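Local coordinates for protein 4-hydroxybutyrate coenzyme A transferase (Shewanella oneidensis, PDB 2OAS) that probably transfers coenzyme A between acyl-CoA thioesters and carboxylates such as acetate and 4-hydroxybutyrate, and is held here with bound coenzyme A, at residues C6-A9 and L10-V13; A39-A42 and L43-D46; P215-V218 and L219-L222; Y272-V275 and D276-A280; V374-R377 and A378-H381. All blocks are in the same frame, centred on the assembly; numbering follows the deposited sequence.

Interaction 1: C6-A9 and L10-V13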
loop_
_atom_site.group_PDB
_atom_site.type_symbol
_atom_site.label_atom_id
_atom_site.label_comp_id
_atom_site.label_asym_id
_atom_site.label_seq_id
_atom_site.Cartn_x
_atom_site.Cartn_y
_atom_site.Cartn_z
ATOM N N CYS A 6 16.276 1.673 41.862
ATOM C CA CYS A 6 16.223 3.082 42.209
ATOM C C CYS A 6 15.157 3.383 43.242
ATOM O O CYS A 6 14.146 2.686 43.328
ATOM C CB CYS A 6 15.969 3.920 40.959
ATOM S SG CYS A 6 17.260 3.740 39.727
ATOM N N GLN A 7 15.384 4.430 44.028
ATOM C CA GLN A 7 14.423 4.815 45.053
ATOM C C GLN A 7 13.532 5.953 44.574
ATOM O O GLN A 7 12.574 6.297 45.249
ATOM C CB GLN A 7 15.142 5.219 46.345
ATOM C CG GLN A 7 14.589 4.498 47.564
ATOM C CD GLN A 7 14.781 2.994 47.472
ATOM O OE1 GLN A 7 13.901 2.214 47.853
ATOM N NE2 GLN A 7 15.942 2.579 46.975
ATOM N N SER A 8 13.846 6.518 43.408
ATOM C CA SER A 8 13.043 7.602 42.836
ATOM C C SER A 8 13.109 7.572 41.311
ATOM O O SER A 8 14.075 7.062 40.735
ATOM C CB SER A 8 13.529 8.959 43.328
ATOM O OG SER A 8 14.791 9.269 42.771
ATOM N N ALA A 9 12.088 8.119 40.656
ATOM C CA ALA A 9 12.059 8.145 39.200
ATOM C C ALA A 9 13.246 8.914 38.639
ATOM O O ALA A 9 13.778 8.573 37.594
ATOM C CB ALA A 9 10.771 8.770 38.709
ATOM N N LEU A 10 13.658 9.961 39.341
ATOM C CA LEU A 10 14.786 10.774 38.888
ATOM C C LEU A 10 16.064 9.940 38.914
ATOM O O LEU A 10 16.923 10.077 38.049
ATOM C CB LEU A 10 14.925 12.001 39.789
ATOM C CG LEU A 10 15.594 13.252 39.214
ATOM C CD1 LEU A 10 15.539 14.368 40.252
ATOM C CD2 LEU A 10 17.024 12.962 38.821
ATOM N N GLU A 11 16.177 9.063 39.903
ATOM C CA GLU A 11 17.358 8.218 40.012
ATOM C C GLU A 11 17.443 7.253 38.827
ATOM O O GLU A 11 18.524 6.975 38.307
ATOM C CB GLU A 11 17.314 7.452 41.324
ATOM C CG GLU A 11 18.544 6.644 41.584
ATOM C CD GLU A 11 18.498 5.958 42.929
ATOM O OE1 GLU A 11 19.346 5.072 43.161
ATOM O OE2 GLU A 11 17.612 6.306 43.754
ATOM N N ALA A 12 16.296 6.769 38.389
ATOM C CA ALA A 12 16.236 5.859 37.263
ATOM C C ALA A 12 16.584 6.576 35.972
ATOM O O ALA A 12 17.367 6.080 35.162
ATOM C CB ALA A 12 14.829 5.259 37.160
ATOM N N VAL A 13 16.000 7.748 35.778
ATOM C CA VAL A 13 16.246 8.503 34.569
ATOM C C VAL A 13 17.680 9.015 34.468
ATOM O O VAL A 13 18.181 9.262 33.376
ATOM C CB VAL A 13 15.282 9.673 34.483
ATOM C CG1 VAL A 13 15.571 10.492 33.252
ATOM C CG2 VAL A 13 13.878 9.155 34.428
#

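Interaction 2: A39-A42 and L43-D46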
loop_
_atom_site.group_PDB
_atom_site.type_symbol
_atom_site.label_atom_id
_atom_site.label_comp_id
_atom_site.label_asym_id
_atom_site.label_seq_id
_atom_site.Cartn_x
_atom_site.Cartn_y
_atom_site.Cartn_z
ATOM N N ALA A 39 11.599 15.079 32.423
ATOM C CA ALA A 39 11.223 16.456 32.095
ATOM C C ALA A 39 12.168 17.397 32.813
ATOM O O ALA A 39 12.349 18.542 32.404
ATOM C CB ALA A 39 9.779 16.728 32.522
ATOM N N LYS A 40 12.765 16.908 33.893
ATOM C CA LYS A 40 13.707 17.716 34.650
ATOM C C LYS A 40 15.154 17.329 34.386
ATOM O O LYS A 40 15.967 18.183 34.036
ATOM C CB LYS A 40 13.396 17.628 36.143
ATOM C CG LYS A 40 12.320 18.618 36.566
ATOM C CD LYS A 40 11.014 17.939 36.897
ATOM C CE LYS A 40 11.127 17.206 38.219
ATOM N NZ LYS A 40 9.806 16.712 38.686
ATOM N N HIS A 41 15.466 16.043 34.533
ATOM C CA HIS A 41 16.819 15.540 34.302
ATOM C C HIS A 41 17.368 15.964 32.935
ATOM O O HIS A 41 18.548 16.292 32.806
ATOM C CB HIS A 41 16.831 14.010 34.400
ATOM C CG HIS A 41 18.164 13.393 34.096
ATOM N ND1 HIS A 41 19.275 13.595 34.883
ATOM C CD2 HIS A 41 18.563 12.591 33.087
ATOM C CE1 HIS A 41 20.303 12.941 34.376
ATOM N NE2 HIS A 41 19.898 12.325 33.285
ATOM N N ALA A 42 16.512 15.941 31.922
ATOM C CA ALA A 42 16.920 16.314 30.576
ATOM C C ALA A 42 17.398 17.762 30.509
ATOM O O ALA A 42 18.127 18.134 29.596
ATOM C CB ALA A 42 15.766 16.110 29.605
ATOM N N LEU A 43 16.983 18.575 31.476
ATOM C CA LEU A 43 17.378 19.978 31.503
ATOM C C LEU A 43 18.881 20.155 31.620
ATOM O O LEU A 43 19.413 21.208 31.263
ATOM C CB LEU A 43 16.686 20.706 32.650
ATOM C CG LEU A 43 15.166 20.815 32.514
ATOM C CD1 LEU A 43 14.614 21.594 33.686
ATOM C CD2 LEU A 43 14.811 21.498 31.207
ATOM N N THR A 44 19.552 19.116 32.115
ATOM C CA THR A 44 21.002 19.120 32.293
ATOM C C THR A 44 21.696 18.434 31.114
ATOM O O THR A 44 22.925 18.380 31.053
ATOM C CB THR A 44 21.410 18.367 33.577
ATOM O OG1 THR A 44 21.366 16.952 33.343
ATOM C CG2 THR A 44 20.465 18.708 34.721
ATOM N N LEU A 45 20.910 17.907 30.180
ATOM C CA LEU A 45 21.468 17.211 29.025
ATOM C C LEU A 45 21.225 18.013 27.755
ATOM O O LEU A 45 20.784 19.158 27.806
ATOM C CB LEU A 45 20.806 15.837 28.869
ATOM C CG LEU A 45 20.647 14.948 30.103
ATOM C CD1 LEU A 45 19.838 13.707 29.744
ATOM C CD2 LEU A 45 22.009 14.567 30.635
ATOM N N ASP A 46 21.533 17.410 26.615
ATOM C CA ASP A 46 21.272 18.050 25.336
ATOM C C ASP A 46 21.371 17.020 24.230
ATOM O O ASP A 46 21.870 15.907 24.431
ATOM C CB ASP A 46 22.242 19.205 25.062
ATOM C CG ASP A 46 23.657 18.738 24.876
ATOM O OD1 ASP A 46 24.496 19.530 24.373
ATOM O OD2 ASP A 46 23.922 17.568 25.241
#

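Interaction 3: P215-V218 and L219-L222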
loop_
_atom_site.group_PDB
_atom_site.type_symbol
_atom_site.label_atom_id
_atom_site.label_comp_id
_atom_site.label_asym_id
_atom_site.label_seq_id
_atom_site.Cartn_x
_atom_site.Cartn_y
_atom_site.Cartn_z
ATOM N N PRO A 215 -16.670 3.880 16.115
ATOM C CA PRO A 215 -16.480 2.463 16.443
ATOM C C PRO A 215 -17.495 1.979 17.476
ATOM O O PRO A 215 -18.085 0.918 17.311
ATOM C CB PRO A 215 -15.051 2.426 16.977
ATOM C CG PRO A 215 -14.378 3.499 16.156
ATOM C CD PRO A 215 -15.392 4.615 16.181
ATOM N N ASP A 216 -17.701 2.756 18.538
ATOM C CA ASP A 216 -18.651 2.364 19.576
ATOM C C ASP A 216 -20.057 2.201 19.027
ATOM O O ASP A 216 -20.733 1.210 19.309
ATOM C CB ASP A 216 -18.686 3.394 20.709
ATOM C CG ASP A 216 -17.403 3.426 21.509
ATOM O OD1 ASP A 216 -16.877 2.344 21.855
ATOM O OD2 ASP A 216 -16.927 4.537 21.806
ATOM N N ALA A 217 -20.497 3.189 18.253
ATOM C CA ALA A 217 -21.822 3.156 17.657
ATOM C C ALA A 217 -21.948 1.902 16.809
ATOM O O ALA A 217 -23.003 1.272 16.775
ATOM C CB ALA A 217 -22.044 4.399 16.802
ATOM N N VAL A 218 -20.868 1.538 16.124
ATOM C CA VAL A 218 -20.870 0.349 15.286
ATOM C C VAL A 218 -21.017 -0.899 16.140
ATOM O O VAL A 218 -21.813 -1.791 15.834
ATOM C CB VAL A 218 -19.564 0.228 14.480
ATOM C CG1 VAL A 218 -19.581 -1.059 13.664
ATOM C CG2 VAL A 218 -19.397 1.443 13.567
ATOM N N LEU A 219 -20.237 -0.959 17.213
ATOM C CA LEU A 219 -20.266 -2.097 18.121
ATOM C C LEU A 219 -21.622 -2.248 18.778
ATOM O O LEU A 219 -22.087 -3.360 19.013
ATOM C CB LEU A 219 -19.180 -1.941 19.177
ATOM C CG LEU A 219 -17.776 -2.070 18.584
ATOM C CD1 LEU A 219 -16.752 -1.577 19.576
ATOM C CD2 LEU A 219 -17.516 -3.520 18.215
ATOM N N SER A 220 -22.269 -1.131 19.068
ATOM C CA SER A 220 -23.579 -1.187 19.685
ATOM C C SER A 220 -24.627 -1.767 18.737
ATOM O O SER A 220 -25.675 -2.226 19.181
ATOM C CB SER A 220 -23.997 0.207 20.151
ATOM O OG SER A 220 -23.884 1.156 19.109
ATOM N N CYS A 221 -24.344 -1.761 17.436
ATOM C CA CYS A 221 -25.281 -2.305 16.458
ATOM C C CYS A 221 -24.945 -3.738 16.068
ATOM O O CYS A 221 -25.574 -4.298 15.170
ATOM C CB CYS A 221 -25.315 -1.438 15.204
ATOM S SG CYS A 221 -25.673 0.337 15.504
ATOM N N LEU A 222 -23.959 -4.329 16.737
ATOM C CA LEU A 222 -23.557 -5.699 16.437
ATOM C C LEU A 222 -24.023 -6.676 17.498
ATOM O O LEU A 222 -23.711 -7.868 17.432
ATOM C CB LEU A 222 -22.033 -5.790 16.319
ATOM C CG LEU A 222 -21.371 -5.699 14.944
ATOM C CD1 LEU A 222 -21.887 -4.493 14.194
ATOM C CD2 LEU A 222 -19.858 -5.605 15.102
#

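Interaction 4: Y272-V275 and D276-A280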
loop_
_atom_site.group_PDB
_atom_site.type_symbol
_atom_site.label_atom_id
_atom_site.label_comp_id
_atom_site.label_asym_id
_atom_site.label_seq_id
_atom_site.Cartn_x
_atom_site.Cartn_y
_atom_site.Cartn_z
ATOM N N TYR A 272 -8.873 -3.080 31.455
ATOM C CA TYR A 272 -7.548 -3.493 31.901
ATOM C C TYR A 272 -7.666 -4.676 32.849
ATOM O O TYR A 272 -6.730 -5.462 33.039
ATOM C CB TYR A 272 -6.833 -2.335 32.601
ATOM C CG TYR A 272 -6.711 -1.085 31.757
ATOM C CD1 TYR A 272 -6.544 -1.166 30.376
ATOM C CD2 TYR A 272 -6.734 0.180 32.343
ATOM C CE1 TYR A 272 -6.407 -0.012 29.597
ATOM C CE2 TYR A 272 -6.595 1.336 31.577
ATOM C CZ TYR A 272 -6.435 1.235 30.201
ATOM O OH TYR A 272 -6.319 2.355 29.410
ATOM N N ASP A 273 -8.839 -4.806 33.434
ATOM C CA ASP A 273 -9.100 -5.864 34.376
ATOM C C ASP A 273 -9.392 -7.153 33.644
ATOM O O ASP A 273 -9.081 -8.251 34.112
ATOM C CB ASP A 273 -10.304 -5.485 35.197
ATOM C CG ASP A 273 -10.198 -5.955 36.583
ATOM O OD1 ASP A 273 -10.023 -7.182 36.773
ATOM O OD2 ASP A 273 -10.276 -5.091 37.476
ATOM N N TYR A 274 -10.004 -6.994 32.484
ATOM C CA TYR A 274 -10.374 -8.118 31.654
ATOM C C TYR A 274 -9.151 -8.676 30.960
ATOM O O TYR A 274 -8.979 -9.887 30.885
ATOM C CB TYR A 274 -11.416 -7.676 30.615
ATOM C CG TYR A 274 -11.714 -8.707 29.549
ATOM C CD1 TYR A 274 -12.294 -9.932 29.874
ATOM C CD2 TYR A 274 -11.389 -8.467 28.214
ATOM C CE1 TYR A 274 -12.535 -10.900 28.898
ATOM C CE2 TYR A 274 -11.627 -9.428 27.229
ATOM C CZ TYR A 274 -12.195 -10.644 27.581
ATOM O OH TYR A 274 -12.382 -11.616 26.623
ATOM N N VAL A 275 -8.286 -7.807 30.463
ATOM C CA VAL A 275 -7.102 -8.298 29.771
ATOM C C VAL A 275 -6.059 -8.804 30.747
ATOM O O VAL A 275 -5.215 -9.621 30.390
ATOM C CB VAL A 275 -6.482 -7.201 28.865
ATOM C CG1 VAL A 275 -7.570 -6.576 28.016
ATOM C CG2 VAL A 275 -5.771 -6.151 29.689
ATOM N N ASP A 276 -6.133 -8.338 31.983
ATOM C CA ASP A 276 -5.156 -8.747 32.989
ATOM C C ASP A 276 -5.009 -10.257 33.178
ATOM O O ASP A 276 -5.898 -10.914 33.696
ATOM C CB ASP A 276 -5.462 -8.087 34.334
ATOM C CG ASP A 276 -4.352 -8.301 35.341
ATOM O OD1 ASP A 276 -3.206 -8.544 34.905
ATOM O OD2 ASP A 276 -4.619 -8.217 36.558
ATOM N N ASP A 277 -3.877 -10.788 32.734
ATOM C CA ASP A 277 -3.581 -12.204 32.867
ATOM C C ASP A 277 -4.699 -13.066 32.304
ATOM O O ASP A 277 -5.022 -14.100 32.874
ATOM C CB ASP A 277 -3.355 -12.524 34.356
ATOM C CG ASP A 277 -2.601 -13.828 34.578
ATOM O OD1 ASP A 277 -2.065 -14.395 33.600
ATOM O OD2 ASP A 277 -2.534 -14.280 35.749
ATOM N N ASN A 278 -5.277 -12.642 31.180
ATOM C CA ASN A 278 -6.372 -13.371 30.535
ATOM C C ASN A 278 -5.902 -14.200 29.346
ATOM O O ASN A 278 -5.602 -13.659 28.274
ATOM C CB ASN A 278 -7.455 -12.403 30.061
ATOM C CG ASN A 278 -8.747 -13.104 29.679
ATOM O OD1 ASN A 278 -8.749 -14.275 29.296
ATOM N ND2 ASN A 278 -9.858 -12.385 29.772
ATOM N N PRO A 279 -5.867 -15.538 29.502
ATOM C CA PRO A 279 -5.433 -16.460 28.447
ATOM C C PRO A 279 -6.147 -16.256 27.115
ATOM O O PRO A 279 -5.600 -16.581 26.059
ATOM C CB PRO A 279 -5.750 -17.833 29.034
ATOM C CG PRO A 279 -5.648 -17.618 30.482
ATOM C CD PRO A 279 -6.319 -16.284 30.680
ATOM N N ALA A 280 -7.366 -15.737 27.161
ATOM C CA ALA A 280 -8.128 -15.537 25.939
ATOM C C ALA A 280 -7.743 -14.272 25.164
ATOM O O ALA A 280 -8.117 -14.129 24.002
ATOM C CB ALA A 280 -9.631 -15.529 26.253
HETATM O O HOH W 1 -12.135 -13.942 28.470
#

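Interaction 5: V374-R377 and A378-H381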
loop_
_atom_site.group_PDB
_atom_site.type_symbol
_atom_site.label_atom_id
_atom_site.label_comp_id
_atom_site.label_asym_id
_atom_site.label_seq_id
_atom_site.Cartn_x
_atom_site.Cartn_y
_atom_site.Cartn_z
ATOM N N VAL A 374 -2.616 8.232 2.966
ATOM C CA VAL A 374 -2.292 7.031 3.744
ATOM C C VAL A 374 -2.776 5.789 2.994
ATOM O O VAL A 374 -2.060 4.797 2.889
ATOM C CB VAL A 374 -2.948 7.075 5.146
ATOM C CG1 VAL A 374 -2.639 5.793 5.923
ATOM C CG2 VAL A 374 -2.426 8.283 5.909
ATOM N N THR A 375 -3.992 5.867 2.464
ATOM C CA THR A 375 -4.593 4.781 1.708
ATOM C C THR A 375 -4.908 5.323 0.312
ATOM O O THR A 375 -5.534 6.366 0.164
ATOM C CB THR A 375 -5.878 4.304 2.395
ATOM O OG1 THR A 375 -5.557 3.829 3.700
ATOM C CG2 THR A 375 -6.537 3.200 1.607
ATOM N N THR A 376 -4.470 4.594 -0.705
ATOM C CA THR A 376 -4.634 5.010 -2.085
ATOM C C THR A 376 -5.939 4.584 -2.737
ATOM O O THR A 376 -6.688 3.779 -2.187
ATOM C CB THR A 376 -3.472 4.468 -2.919
ATOM O OG1 THR A 376 -3.523 3.037 -2.931
ATOM C CG2 THR A 376 -2.144 4.886 -2.303
ATOM N N ARG A 377 -6.203 5.145 -3.916
ATOM C CA ARG A 377 -7.392 4.820 -4.705
ATOM C C ARG A 377 -7.597 3.317 -4.800
ATOM O O ARG A 377 -8.648 2.795 -4.440
ATOM C CB ARG A 377 -7.240 5.287 -6.142
ATOM C CG ARG A 377 -7.202 6.733 -6.369
ATOM C CD ARG A 377 -6.765 6.999 -7.795
ATOM N NE ARG A 377 -6.994 8.395 -8.133
ATOM C CZ ARG A 377 -6.389 9.043 -9.119
ATOM N NH1 ARG A 377 -5.499 8.429 -9.889
ATOM N NH2 ARG A 377 -6.674 10.316 -9.322
ATOM N N ALA A 378 -6.582 2.639 -5.323
ATOM C CA ALA A 378 -6.627 1.191 -5.542
ATOM C C ALA A 378 -6.964 0.373 -4.307
ATOM O O ALA A 378 -7.482 -0.735 -4.417
ATOM C CB ALA A 378 -5.293 0.724 -6.139
ATOM N N HIS A 379 -6.663 0.931 -3.138
ATOM C CA HIS A 379 -6.921 0.258 -1.857
ATOM C C HIS A 379 -8.379 0.274 -1.426
ATOM O O HIS A 379 -8.926 -0.736 -1.025
ATOM C CB HIS A 379 -6.120 0.916 -0.735
ATOM C CG HIS A 379 -4.737 0.376 -0.576
ATOM N ND1 HIS A 379 -3.610 1.122 -0.842
ATOM C CD2 HIS A 379 -4.300 -0.851 -0.204
ATOM C CE1 HIS A 379 -2.536 0.376 -0.647
ATOM N NE2 HIS A 379 -2.928 -0.826 -0.260
ATOM N N VAL A 380 -8.991 1.439 -1.505
ATOM C CA VAL A 380 -10.351 1.608 -1.045
ATOM C C VAL A 380 -11.410 0.608 -1.511
ATOM O O VAL A 380 -11.434 0.164 -2.658
ATOM C CB VAL A 380 -10.830 3.050 -1.352
ATOM C CG1 VAL A 380 -12.213 3.287 -0.767
ATOM C CG2 VAL A 380 -9.834 4.042 -0.781
ATOM N N HIS A 381 -12.280 0.249 -0.582
ATOM C CA HIS A 381 -13.361 -0.660 -0.877
ATOM C C HIS A 381 -14.637 0.106 -0.563
ATOM O O HIS A 381 -15.341 0.526 -1.466
ATOM C CB HIS A 381 -13.258 -1.932 -0.012
ATOM C CG HIS A 381 -14.336 -2.939 -0.276
ATOM N ND1 HIS A 381 -14.395 -4.154 0.372
ATOM C CD2 HIS A 381 -15.405 -2.907 -1.113
ATOM C CE1 HIS A 381 -15.449 -4.828 -0.057
ATOM N NE2 HIS A 381 -16.079 -4.091 -0.957
#

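Interaction 1: C6-A9 and L10-V13
L10 meets S8 across the first turn of helix 9-13, where L10 CB lies 4.0 Å from S8 OG. E11 comes next. Its backbone N gives a hydrogen bond to S8 OG, with E11 N 3.2 Å from S8 OG, which makes S8 the N-cap of the helix. S8 holds OG between its own backbone N and carbonyl carbon (chi1 70°), and this turns the hydroxyl toward the E11 amide. The E11 side chain runs back in an extended form past C6 and ends at the Q7 backbone. E11 OE2 accepts from Q7 N at 2.9 Å in a nearly straight bond (168°), with the donor above the carboxylate plane. In a classic capping box the glutamate would take the amide of the cap residue itself. Here it takes the amide one residue earlier. On the way, E11 CG passes 3.7 Å from C6 SG. A12 follows: C6 SG rests 3.4 Å from A12 CA and near its methyl, and A12 N bonds to S8 O at 3.2 Å. V13 closes the turn with V13 N to A9 O at 3.0 Å. Its side chain faces helix 32-41, while C6 pairs by its backbone with V171 of the neighbouring strand. The chemistry is thus mixed. A serine hydroxyl and a glutamate carboxylate take up amides at the helix start. The negative carboxylate near the helix N-terminus probably interacts favourably with the helix dipole, while sulfur and methyl groups fill the inner side.

Interaction 2: A39-A42 and L43-D46
The C-terminal end of helix 32-41 tightens here into a short 3-10 turn, and L43, T44 and L45 fold back on K40, H41 and A42. L43 N bonds to K40 O at 2.8 Å, and L45 N bonds to A42 O at 2.9 Å. H41 O takes two donors from one residue. T44 OG1 gives a bond of 2.9 Å to H41 O, nearly along the C=O axis (163°), and T44 N gives one of 3.1 Å from above the carbonyl plane. With chi1 near 78° the T44 hydroxyl doubles back over its own backbone to H41 O. The turn lies on the crossover from strand 21-24 to the adjacent parallel strand 48-52 of the N-terminal sheet. L45 points inward, and its CD1 lies 3.7 Å from H41 CD2, with the branched end slanting across the imidazole. The ring is fixed from elsewhere too, since H41 NE2 bonds to I16 O. Cutting L45 back to an alanine is likely to open a gap beside the H41 ring and lose the apolar contact to I16. L43 lies on the outer side, its CG 3.6 Å from A39 O.

Interaction 3: P215-V218 and L219-L222
V218 lies alongside L222, both side chains pointing the same way, with V218 CG1 4.2 Å from L222 CD1. L222 CD1 comes closer to the backbone, at 3.2 Å from V218 O, so the leucine methyl lies beyond the V218 carbonyl oxygen as well as beside the valine. L219 bends back toward the previous turn. Its CG, anti to the carbonyl carbon (chi1 -68°), stands 3.3 Å from P215 O, the same oxygen that accepts the bond from L219 N at 2.9 Å. S220 N bonds to D216 O at 2.8 Å. These two are regular alpha-helical links. The pattern changes after them. C221 N bonds to V218 O at 3.0 Å from above the carbonyl plane, and its bond to A217 O is weak. The hydroxyl of S220 also turns to A217 O, but the modelled separation is too short for its exact geometry to be trusted. The helix thus ends in a tighter turn, which L222 N closes with a hydrogen bond to L219 O. Helix 213-220 connects strand 206-208 to strand 229-230 in a beta-alpha-beta unit. L219 and L222 face L242 of helix 237-244, where L219 also meets I239. V218 packs on V197 and C221 on A198, both of helix 188-200.

Interaction 4: Y272-V275 and D276-A280
The side-chain amide of N278 sits over one face of the Y274 ring, with N278 ND2 only 3.2 Å from Y274 CE1. The amide plane stands at 81° to the ring, so N278 meets the ring with its nitrogen and is not stacked flat on it. N278 ND2 also gives a hydrogen bond to Y274 O at 2.9 Å, and this oxygen lies in the amide plane. Two rotations bring the pair together: Y274 CG is anti to its backbone N (chi1 171°), as is N278 CG (chi1 -167°). A water joins their far ends, 3.0 Å from Y274 OH and accepting from N278 ND2 at 3.1 Å. Thus ND2 bonds to both a carbonyl and a water. The other side of the amide is also used, as N278 OD1 accepts from A280 N at 2.9 Å. Beyond the contact, the Y274 ring packs on L240 and V243 of helix 237-244, and D276 OD1 bonds to R156 N. The chain reverses just before N278, with N278 N bonded to V275 O at 3.1 Å. Helix 269-275 therefore ends in a type II beta turn from V275 to N278, followed by an Asx turn at N278 that leads into strand 281-283.

Interaction 5: V374-R377 and A378-H381
The H379 imidazole is met obliquely by two threonines. T376 OG1 reaches ND1 of H379 at 2.8 Å in a hydrogen bond, and T375 CG2 lies 4.0 Å from H379 CG. The ring also forms an edge-to-face contact with F96 of the second subunit. M333 of helix 332-341 in the same chain and M333 of the second subunit also pack on H379. A chi1 of 64° tucks T376 OG1 against its own main chain, on the side where the ring nitrogen lies. T375 CG2 presses on the stem of the histidine, 3.3 Å from H379 CB. The backbone follows in a tight turn, with H379 N bonded to T376 O at 3.0 Å from above the carbonyl plane and V380 N making only weak bonds. This turn comes just after a classic beta bulge, where V374 and T375 both face V316, and it leads to strand 382-385. V380 CG2 closes in beside T376 O at 3.5 Å. With a leucine at H379, T376 OG1 would probably lose its ring nitrogen partner and F96 of the second subunit its edge-to-face mate. T375 OG1 bonds to Q332, a residue that binds CoA. R377 forms a salt bridge with D319 of the second subunit.

Overall arrangement
All five contacts are local turns. Interaction 1 starts a helix, interactions 2, 3 and 4 end one, and interaction 5 follows a bulged strand. Interactions 1 and 2 touch through V13 and H41, their centres 14 Å apart. Interactions 3 and 4 both pack on helix 237-244. Interaction 5 is buried by the subunit interface; the others are partly buried. The chemistry varies: a serine N-cap and a glutamate bonded to a backbone amide in interaction 1, a threonine on a carbonyl in interaction 2, leucine and valine packing in interaction 3, an asparagine with water in interaction 4, a threonine-histidine bond in interaction 5. The side chains of P215 in interaction 3 and T375 in interaction 5 lie about 7 Å from coenzyme A.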